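Local atomic coordinates of nicotinate-nucleotide pyrophosphorylase (Ehrlichia chaffeensis, PDB entry 3L0G), a protein that probably catalyses the conversion of quinolinate to nicotinate mononucleotide, with release of carbon dioxide, in NAD(+) biosynthesis. Residues C[144-154]-C[272-283]; C[72-80]-C[112-122]. All coordinates share one frame; numbering follows the deposited sequence. Where two conformers were deposited one is given.

Contact 1 of 2, residues C[144-154]-C[272-283]; sequences KVKIRSTRKTT and GVDYISIGCITN. With EDO (1,2-ethanediol), chain I; FMT (formic acid), chain J.
R148 lays its guanidinium flat on the ring of Y275. The planes are 11° apart, and R148 CZ sits 3.6 Å from the centroid of the Y275 ring, so this is both a stack and a cation-pi contact. Bends at chi2 (-136°) and chi3 (-80°) bring the guanidinium of R148 over the ring. A salt bridge from R148 NH2 to E255 fixes its far end. S277 lies on the same side of the sheet; in the conformer given, its OG hydrogen-bonds E255.

The backbones beneath are two parallel strands. R148 N gives a hydrogen bond of 2.8 Å to I276 O, and I278 N gives one of 3.1 Å to R148 O. On the other side of the sheet, I147 CG2 rests 3.8 Å from I281 CD1, and V145 CG1 meets I276 CD1. At the start of the strands, K144 NZ meets D274 OD1 at 3.1 Å, a salt bridge made from above the carboxylate plane, while D274 OD2 takes the N-H of L254.

Past the strands, K152 O is gripped from opposite faces of its carbonyl plane. T282 OG1 donates over 2.7 Å to K152 O, and N283 ND2 donates over 2.9 Å to the same atom. A water joins T150 N to I278 O and T282 OG1. T150 OG1 takes the N-H of K152, forming an ST turn. R151 NH2 hydrogen-bonds a formic acid, probably from the crystallisation liquor, that also bonds R174 and K184.

Strand 146-148 is the first of the parallel strands and 275-277 the last; 275-277 also neighbours 253-257. First and last strands pairing in parallel is typical of the alpha/beta-barrel domain of quinolinate phosphoribosyltransferases.

Contact 2 of 2, residues C[72-80]-C[112-122]; sequences ILEEVFNMN and LLPIERVILNF
Helices 72-79 and 116-122 run nearly antiparallel at 164°, with their axes 9.9 Å apart at closest approach. I119 is the centre of the interface. Its CD1 lies 3.5 Å from V76 CG1 and 3.4 Å from F77 CE1. The I119 side chain meets the F77 side chain at about a right angle, but slides past V76 in the opposite direction. I119 CG1 is anti to the carbonyl carbon (chi1 -72°), which puts CG2 anti to the backbone N, where it touches L73 CD1 at 3.9 Å. The two branches therefore reach different residues of the facing helix.

I115 comes in one turn earlier. Its CD1 approaches the F77 ring at the edge, in the ring plane, and also packs on V76 CG1 at 3.7 Å. L112 CD1, from the short helix 109-112, adds a contact to F77 CE1. At the other end of the interface, I72 CG2 presses on F122 CD1 at 3.6 Å, the two side chains crossing at about a right angle. The contact is almost wholly apolar and is buried.

Both helices lie against the four-stranded antiparallel sheet of 54-61, 84-88, 101-108 and the C-terminal strand 290-294. F77 meets the rings of F57 and Y86, L73 reaches I59 and I88, and L120 packs on I59 and I290. N121 ND2 hydrogen-bonds R151 O of the second subunit. Helix 27-38 borders the contact through I29 and A33, which touch F122.

Contact 2 closes before contact 1 opens along the chain. Their centres are 29 Å apart and their nearest atoms about 9 Å apart, so they do not touch. Contact 2 joins two helices in the N-terminal domain; contact 1 pairs two strands in the C-terminal domain. Helix 116-139 connects them: it begins in contact 2, and I278 and I281 of contact 1 pack on its F136 before the chain enters strand 146-148. Strand 290-294 returns from the C-terminal end of the chain to the sheet beside contact 2. Both contacts touch the second subunit, where R151 of one chain meets R117 and N121 of the other, so the dimer brings the two regions together.

Contact 1 of 2, residues C[144-154]-C[272-283]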
# COMPACT_ATOMS: atom_id res chain seq x y z
N LYS C 144 18.23 -25.23 24.68
CA LYS C 144 16.98 -25.38 23.93
C LYS C 144 16.38 -24.05 23.52
O LYS C 144 15.32 -24.03 22.90
CB LYS C 144 15.94 -26.15 24.76
CG LYS C 144 15.51 -25.44 26.06
CD LYS C 144 14.48 -26.30 26.80
CE LYS C 144 14.33 -25.91 28.26
NZ LYS C 144 12.91 -26.13 28.69
N VAL C 145 17.05 -22.95 23.84
CA VAL C 145 16.43 -21.64 23.67
C VAL C 145 16.32 -21.20 22.21
O VAL C 145 17.23 -21.40 21.41
CB VAL C 145 17.18 -20.59 24.49
CG1 VAL C 145 16.65 -19.21 24.20
CG2 VAL C 145 17.06 -20.91 25.97
N LYS C 146 15.17 -20.61 21.87
CA LYS C 146 15.02 -19.87 20.61
C LYS C 146 14.98 -18.37 20.88
O LYS C 146 14.37 -17.91 21.85
CB LYS C 146 13.74 -20.32 19.88
CG LYS C 146 13.65 -21.84 19.61
CD LYS C 146 14.77 -22.27 18.67
CE LYS C 146 14.73 -23.73 18.33
NZ LYS C 146 15.78 -24.04 17.31
N ILE C 147 15.64 -17.59 20.04
CA ILE C 147 15.60 -16.13 20.12
C ILE C 147 14.32 -15.64 19.40
O ILE C 147 14.05 -16.06 18.26
CB ILE C 147 16.85 -15.50 19.46
CG1 ILE C 147 18.15 -15.96 20.18
CG2 ILE C 147 16.73 -13.99 19.41
CD1 ILE C 147 18.15 -15.77 21.76
N ARG C 148 13.53 -14.79 20.07
CA ARG C 148 12.31 -14.22 19.47
C ARG C 148 12.35 -12.73 19.28
O ARG C 148 13.01 -12.00 20.04
CB ARG C 148 11.06 -14.58 20.25
CG ARG C 148 10.81 -16.09 20.18
CD ARG C 148 9.41 -16.53 19.94
NE ARG C 148 8.62 -16.51 21.14
CZ ARG C 148 7.67 -17.38 21.46
NH1 ARG C 148 7.36 -18.43 20.71
NH2 ARG C 148 7.01 -17.20 22.60
N SER C 149 11.66 -12.28 18.23
CA SER C 149 11.45 -10.88 18.01
C SER C 149 10.32 -10.44 18.92
O SER C 149 9.67 -11.27 19.58
CB SER C 149 11.11 -10.58 16.55
OG SER C 149 9.95 -11.30 16.13
N THR C 150 10.14 -9.12 18.98
CA THR C 150 9.08 -8.44 19.68
C THR C 150 8.30 -7.54 18.70
O THR C 150 8.51 -7.64 17.50
CB THR C 150 9.66 -7.52 20.75
OG1 THR C 150 10.44 -6.50 20.12
CG2 THR C 150 10.57 -8.32 21.75
N ARG C 151 7.43 -6.67 19.23
CA ARG C 151 6.74 -5.66 18.48
C ARG C 151 7.43 -4.28 18.54
O ARG C 151 6.91 -3.29 18.00
CB ARG C 151 5.26 -5.58 18.89
CG ARG C 151 4.42 -6.78 18.30
CD ARG C 151 3.05 -6.95 18.90
NE ARG C 151 2.30 -5.70 18.91
CZ ARG C 151 2.08 -4.93 19.99
NH1 ARG C 151 1.44 -3.78 19.85
NH2 ARG C 151 2.46 -5.30 21.20
N LYS C 152 8.63 -4.24 19.14
CA LYS C 152 9.43 -3.03 19.17
C LYS C 152 10.26 -3.02 17.90
O LYS C 152 11.50 -3.08 17.92
CB LYS C 152 10.30 -2.99 20.41
CG LYS C 152 9.52 -2.93 21.69
CD LYS C 152 10.42 -3.21 22.88
CE LYS C 152 9.81 -2.73 24.17
NZ LYS C 152 10.18 -3.61 25.28
N THR C 153 9.53 -2.92 16.80
CA THR C 153 10.11 -2.87 15.48
C THR C 153 10.12 -1.42 14.96
O THR C 153 9.54 -0.51 15.56
CB THR C 153 9.28 -3.82 14.58
OG1 THR C 153 7.88 -3.55 14.77
CG2 THR C 153 9.52 -5.30 14.99
N THR C 154 10.77 -1.22 13.82
CA THR C 154 10.83 0.05 13.14
C THR C 154 9.44 0.31 12.52
O THR C 154 8.89 -0.56 11.85
CB THR C 154 11.90 0.01 12.03
OG1 THR C 154 13.10 -0.59 12.55
CG2 THR C 154 12.21 1.41 11.46
N GLY C 272 17.13 -22.54 31.81
CA GLY C 272 16.11 -23.53 31.37
C GLY C 272 14.79 -22.93 30.85
O GLY C 272 13.76 -23.62 30.75
N VAL C 273 14.83 -21.64 30.53
CA VAL C 273 13.70 -20.99 29.86
C VAL C 273 13.62 -21.52 28.40
O VAL C 273 14.57 -22.12 27.92
CB VAL C 273 13.83 -19.45 29.95
CG1 VAL C 273 13.71 -19.00 31.43
CG2 VAL C 273 15.14 -18.94 29.31
N ASP C 274 12.50 -21.33 27.74
CA ASP C 274 12.29 -21.81 26.36
C ASP C 274 12.65 -20.78 25.29
O ASP C 274 13.17 -21.12 24.22
CB ASP C 274 10.83 -22.22 26.16
CG ASP C 274 10.40 -23.30 27.15
OD1 ASP C 274 10.96 -24.40 27.09
OD2 ASP C 274 9.53 -23.04 28.01
N TYR C 275 12.36 -19.52 25.58
CA TYR C 275 12.52 -18.44 24.62
C TYR C 275 13.19 -17.25 25.29
O TYR C 275 13.01 -17.03 26.48
CB TYR C 275 11.16 -18.02 24.09
CG TYR C 275 10.43 -19.11 23.31
CD1 TYR C 275 10.82 -19.42 22.01
CD2 TYR C 275 9.37 -19.81 23.86
CE1 TYR C 275 10.18 -20.36 21.28
CE2 TYR C 275 8.71 -20.82 23.11
CZ TYR C 275 9.13 -21.07 21.82
OH TYR C 275 8.54 -22.03 21.04
N ILE C 276 13.95 -16.49 24.51
CA ILE C 276 14.34 -15.14 24.91
C ILE C 276 13.95 -14.15 23.79
O ILE C 276 14.44 -14.26 22.65
CB ILE C 276 15.84 -15.04 25.26
CG1 ILE C 276 16.16 -15.98 26.43
CG2 ILE C 276 16.22 -13.57 25.63
CD1 ILE C 276 17.65 -16.33 26.55
N SER C 277 13.07 -13.21 24.16
CA SER C 277 12.58 -12.13 23.30
C SER C 277 13.45 -10.89 23.50
O SER C 277 13.63 -10.48 24.63
CB SER C 277 11.16 -11.74 23.71
OG SER C 277 10.20 -12.40 22.93
N ILE C 278 13.95 -10.28 22.43
CA ILE C 278 14.90 -9.19 22.54
C ILE C 278 14.47 -8.00 21.67
O ILE C 278 14.45 -8.11 20.46
CB ILE C 278 16.33 -9.64 22.12
CG1 ILE C 278 16.75 -10.88 22.90
CG2 ILE C 278 17.33 -8.52 22.38
CD1 ILE C 278 18.08 -11.45 22.43
N GLY C 279 14.13 -6.88 22.31
CA GLY C 279 13.67 -5.67 21.61
C GLY C 279 14.78 -5.08 20.77
O GLY C 279 14.54 -4.64 19.66
N CYS C 280 16.01 -5.12 21.27
CA CYS C 280 17.14 -4.45 20.65
C CYS C 280 17.74 -5.20 19.42
O CYS C 280 18.75 -4.80 18.88
CB CYS C 280 18.20 -4.14 21.73
SG CYS C 280 17.68 -2.89 23.03
N ILE C 281 17.12 -6.31 18.96
CA ILE C 281 17.50 -6.89 17.65
C ILE C 281 16.70 -6.32 16.46
O ILE C 281 17.07 -6.55 15.31
CB ILE C 281 17.49 -8.42 17.61
CG1 ILE C 281 16.12 -9.02 17.96
CG2 ILE C 281 18.57 -8.96 18.54
CD1 ILE C 281 16.06 -10.56 17.83
N THR C 282 15.64 -5.56 16.74
CA THR C 282 14.83 -4.88 15.68
C THR C 282 14.76 -3.35 15.91
O THR C 282 14.11 -2.64 15.17
CB THR C 282 13.41 -5.46 15.59
OG1 THR C 282 12.71 -5.29 16.85
CG2 THR C 282 13.43 -6.92 15.25
N ASN C 283 15.41 -2.86 16.96
CA ASN C 283 15.68 -1.45 17.10
C ASN C 283 17.06 -1.33 17.77
O ASN C 283 17.57 -2.32 18.34
CB ASN C 283 14.53 -0.75 17.86
CG ASN C 283 14.48 -1.12 19.31
OD1 ASN C 283 15.36 -0.72 20.07
ND2 ASN C 283 13.47 -1.90 19.70
C1 EDO I . 7.01 -11.25 23.37
O1 EDO I . 7.52 -10.36 22.38
C2 EDO I . 6.38 -12.48 22.71
O2 EDO I . 7.37 -13.42 22.23
C FMT J . 4.63 -8.71 21.39
O1 FMT J . 4.20 -9.62 20.66
O2 FMT J . 3.89 -7.87 21.92
O HOH W 1 12.83 -23.53 22.91
O HOH W 2 12.50 -7.33 18.65

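Contact 2 of 2, residues C[72-80]-C[112-122]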
# COMPACT_ATOMS: atom_id res chain seq x y z
N ILE C 72 14.07 -7.85 -1.95
CA ILE C 72 13.70 -6.47 -2.19
C ILE C 72 14.52 -5.90 -3.34
O ILE C 72 13.99 -5.23 -4.22
CB ILE C 72 13.90 -5.61 -0.94
CG1 ILE C 72 12.80 -5.95 0.05
CG2 ILE C 72 13.87 -4.14 -1.31
CD1 ILE C 72 13.17 -5.74 1.50
N LEU C 73 15.81 -6.18 -3.31
CA LEU C 73 16.71 -5.81 -4.37
C LEU C 73 16.23 -6.42 -5.70
O LEU C 73 16.20 -5.73 -6.72
CB LEU C 73 18.12 -6.31 -4.01
CG LEU C 73 19.19 -6.08 -5.06
CD1 LEU C 73 20.60 -5.98 -4.41
CD2 LEU C 73 19.13 -7.16 -6.15
N GLU C 74 15.83 -7.69 -5.67
CA GLU C 74 15.29 -8.32 -6.86
C GLU C 74 14.05 -7.59 -7.38
O GLU C 74 13.93 -7.35 -8.58
CB GLU C 74 14.96 -9.80 -6.64
CG GLU C 74 16.14 -10.69 -6.21
CD GLU C 74 15.74 -12.16 -5.94
OE1 GLU C 74 15.57 -12.88 -6.94
OE2 GLU C 74 15.59 -12.59 -4.77
N GLU C 75 13.13 -7.22 -6.48
CA GLU C 75 11.88 -6.63 -6.93
C GLU C 75 12.12 -5.25 -7.56
O GLU C 75 11.56 -4.93 -8.61
CB GLU C 75 10.86 -6.53 -5.79
CG GLU C 75 9.47 -6.26 -6.34
CD GLU C 75 8.38 -6.37 -5.31
OE1 GLU C 75 8.40 -7.33 -4.51
OE2 GLU C 75 7.49 -5.50 -5.33
N VAL C 76 12.95 -4.45 -6.92
CA VAL C 76 13.33 -3.15 -7.47
C VAL C 76 14.04 -3.26 -8.84
O VAL C 76 13.68 -2.54 -9.80
CB VAL C 76 14.21 -2.32 -6.48
CG1 VAL C 76 14.54 -0.95 -7.08
CG2 VAL C 76 13.52 -2.15 -5.15
N PHE C 77 15.02 -4.15 -8.95
CA PHE C 77 15.71 -4.32 -10.23
C PHE C 77 14.73 -4.78 -11.30
O PHE C 77 14.84 -4.32 -12.45
CB PHE C 77 16.92 -5.28 -10.18
CG PHE C 77 18.19 -4.70 -9.54
CD1 PHE C 77 18.35 -3.33 -9.31
CD2 PHE C 77 19.21 -5.53 -9.19
CE1 PHE C 77 19.50 -2.83 -8.71
CE2 PHE C 77 20.40 -5.03 -8.59
CZ PHE C 77 20.53 -3.69 -8.36
N ASN C 78 13.78 -5.64 -10.92
CA ASN C 78 12.79 -6.20 -11.85
C ASN C 78 11.76 -5.20 -12.37
O ASN C 78 11.13 -5.46 -13.38
CB ASN C 78 12.07 -7.43 -11.26
CG ASN C 78 12.99 -8.63 -11.11
OD1 ASN C 78 12.69 -9.61 -10.39
ND2 ASN C 78 14.13 -8.55 -11.75
N MET C 79 11.60 -4.07 -11.69
CA MET C 79 10.76 -2.98 -12.20
C MET C 79 11.38 -2.36 -13.46
O MET C 79 10.66 -1.82 -14.29
CB MET C 79 10.58 -1.89 -11.13
CG MET C 79 9.87 -2.37 -9.88
SD MET C 79 9.93 -1.11 -8.56
CE MET C 79 8.80 0.10 -9.24
N ASN C 80 12.70 -2.48 -13.60
CA ASN C 80 13.48 -1.90 -14.71
C ASN C 80 14.18 -3.00 -15.57
O ASN C 80 15.37 -2.86 -15.90
CB ASN C 80 14.55 -0.95 -14.10
CG ASN C 80 13.97 0.03 -13.04
OD1 ASN C 80 13.29 1.00 -13.40
ND2 ASN C 80 14.21 -0.25 -11.73
N LEU C 112 19.81 2.87 -12.85
CA LEU C 112 20.41 2.34 -11.61
C LEU C 112 20.63 3.38 -10.50
O LEU C 112 20.35 3.10 -9.34
CB LEU C 112 21.75 1.67 -11.94
CG LEU C 112 22.54 0.97 -10.84
CD1 LEU C 112 21.75 -0.18 -10.26
CD2 LEU C 112 23.90 0.50 -11.44
N LEU C 113 21.17 4.54 -10.83
CA LEU C 113 21.56 5.50 -9.79
C LEU C 113 20.39 6.06 -8.96
O LEU C 113 20.54 6.29 -7.78
CB LEU C 113 22.43 6.64 -10.37
CG LEU C 113 23.78 6.22 -11.03
CD1 LEU C 113 24.70 7.41 -11.16
CD2 LEU C 113 24.48 5.13 -10.23
N PRO C 114 19.23 6.27 -9.56
CA PRO C 114 18.08 6.75 -8.77
C PRO C 114 17.49 5.78 -7.75
O PRO C 114 16.72 6.20 -6.86
CB PRO C 114 17.03 7.09 -9.83
CG PRO C 114 17.82 7.35 -11.05
CD PRO C 114 18.95 6.34 -11.00
N ILE C 115 17.84 4.51 -7.85
CA ILE C 115 17.34 3.49 -6.91
C ILE C 115 18.43 2.99 -5.97
O ILE C 115 18.16 2.20 -5.06
CB ILE C 115 16.66 2.29 -7.66
CG1 ILE C 115 17.64 1.59 -8.61
CG2 ILE C 115 15.36 2.74 -8.40
CD1 ILE C 115 17.12 0.37 -9.30
N GLU C 116 19.67 3.44 -6.19
CA GLU C 116 20.79 3.02 -5.34
C GLU C 116 20.52 3.13 -3.85
O GLU C 116 20.69 2.15 -3.10
CB GLU C 116 22.03 3.88 -5.64
CG GLU C 116 23.21 3.52 -4.82
CD GLU C 116 24.44 4.35 -5.17
OE1 GLU C 116 24.65 4.65 -6.37
OE2 GLU C 116 25.17 4.71 -4.23
N ARG C 117 20.15 4.31 -3.39
CA ARG C 117 20.08 4.55 -1.97
C ARG C 117 18.90 3.74 -1.37
O ARG C 117 19.04 3.14 -0.30
CB ARG C 117 20.00 6.05 -1.69
CG ARG C 117 19.88 6.47 -0.25
CD ARG C 117 20.72 5.67 0.73
NE ARG C 117 22.10 5.62 0.34
CZ ARG C 117 22.97 4.75 0.81
NH1 ARG C 117 22.66 3.86 1.74
NH2 ARG C 117 24.19 4.79 0.35
N VAL C 118 17.78 3.69 -2.07
CA VAL C 118 16.64 2.85 -1.63
C VAL C 118 17.04 1.38 -1.40
O VAL C 118 16.83 0.82 -0.33
CB VAL C 118 15.40 3.02 -2.59
CG1 VAL C 118 14.36 1.87 -2.45
CG2 VAL C 118 14.73 4.37 -2.31
N ILE C 119 17.67 0.78 -2.39
CA ILE C 119 18.08 -0.59 -2.29
C ILE C 119 19.11 -0.76 -1.15
O ILE C 119 18.98 -1.69 -0.34
CB ILE C 119 18.61 -1.09 -3.65
CG1 ILE C 119 17.44 -1.27 -4.61
CG2 ILE C 119 19.36 -2.38 -3.51
CD1 ILE C 119 17.87 -1.45 -6.10
N LEU C 120 20.10 0.13 -1.06
CA LEU C 120 21.12 -0.03 -0.05
C LEU C 120 20.49 0.11 1.34
O LEU C 120 20.82 -0.66 2.26
CB LEU C 120 22.31 0.97 -0.25
CG LEU C 120 23.25 0.67 -1.43
CD1 LEU C 120 24.38 1.74 -1.51
CD2 LEU C 120 23.88 -0.79 -1.44
N ASN C 121 19.60 1.08 1.52
CA ASN C 121 19.03 1.30 2.88
C ASN C 121 18.27 0.06 3.31
O ASN C 121 18.36 -0.37 4.49
CB ASN C 121 18.16 2.56 2.97
CG ASN C 121 18.97 3.87 2.89
OD1 ASN C 121 20.18 3.88 3.12
ND2 ASN C 121 18.31 4.96 2.55
N PHE C 122 17.54 -0.54 2.36
CA PHE C 122 16.84 -1.81 2.70
C PHE C 122 17.79 -2.94 3.13
O PHE C 122 17.57 -3.55 4.19
CB PHE C 122 15.93 -2.31 1.57
CG PHE C 122 14.57 -1.65 1.52
CD1 PHE C 122 14.16 -0.99 0.40
CD2 PHE C 122 13.71 -1.71 2.58
CE1 PHE C 122 12.90 -0.38 0.33
CE2 PHE C 122 12.42 -1.13 2.53
CZ PHE C 122 12.04 -0.46 1.40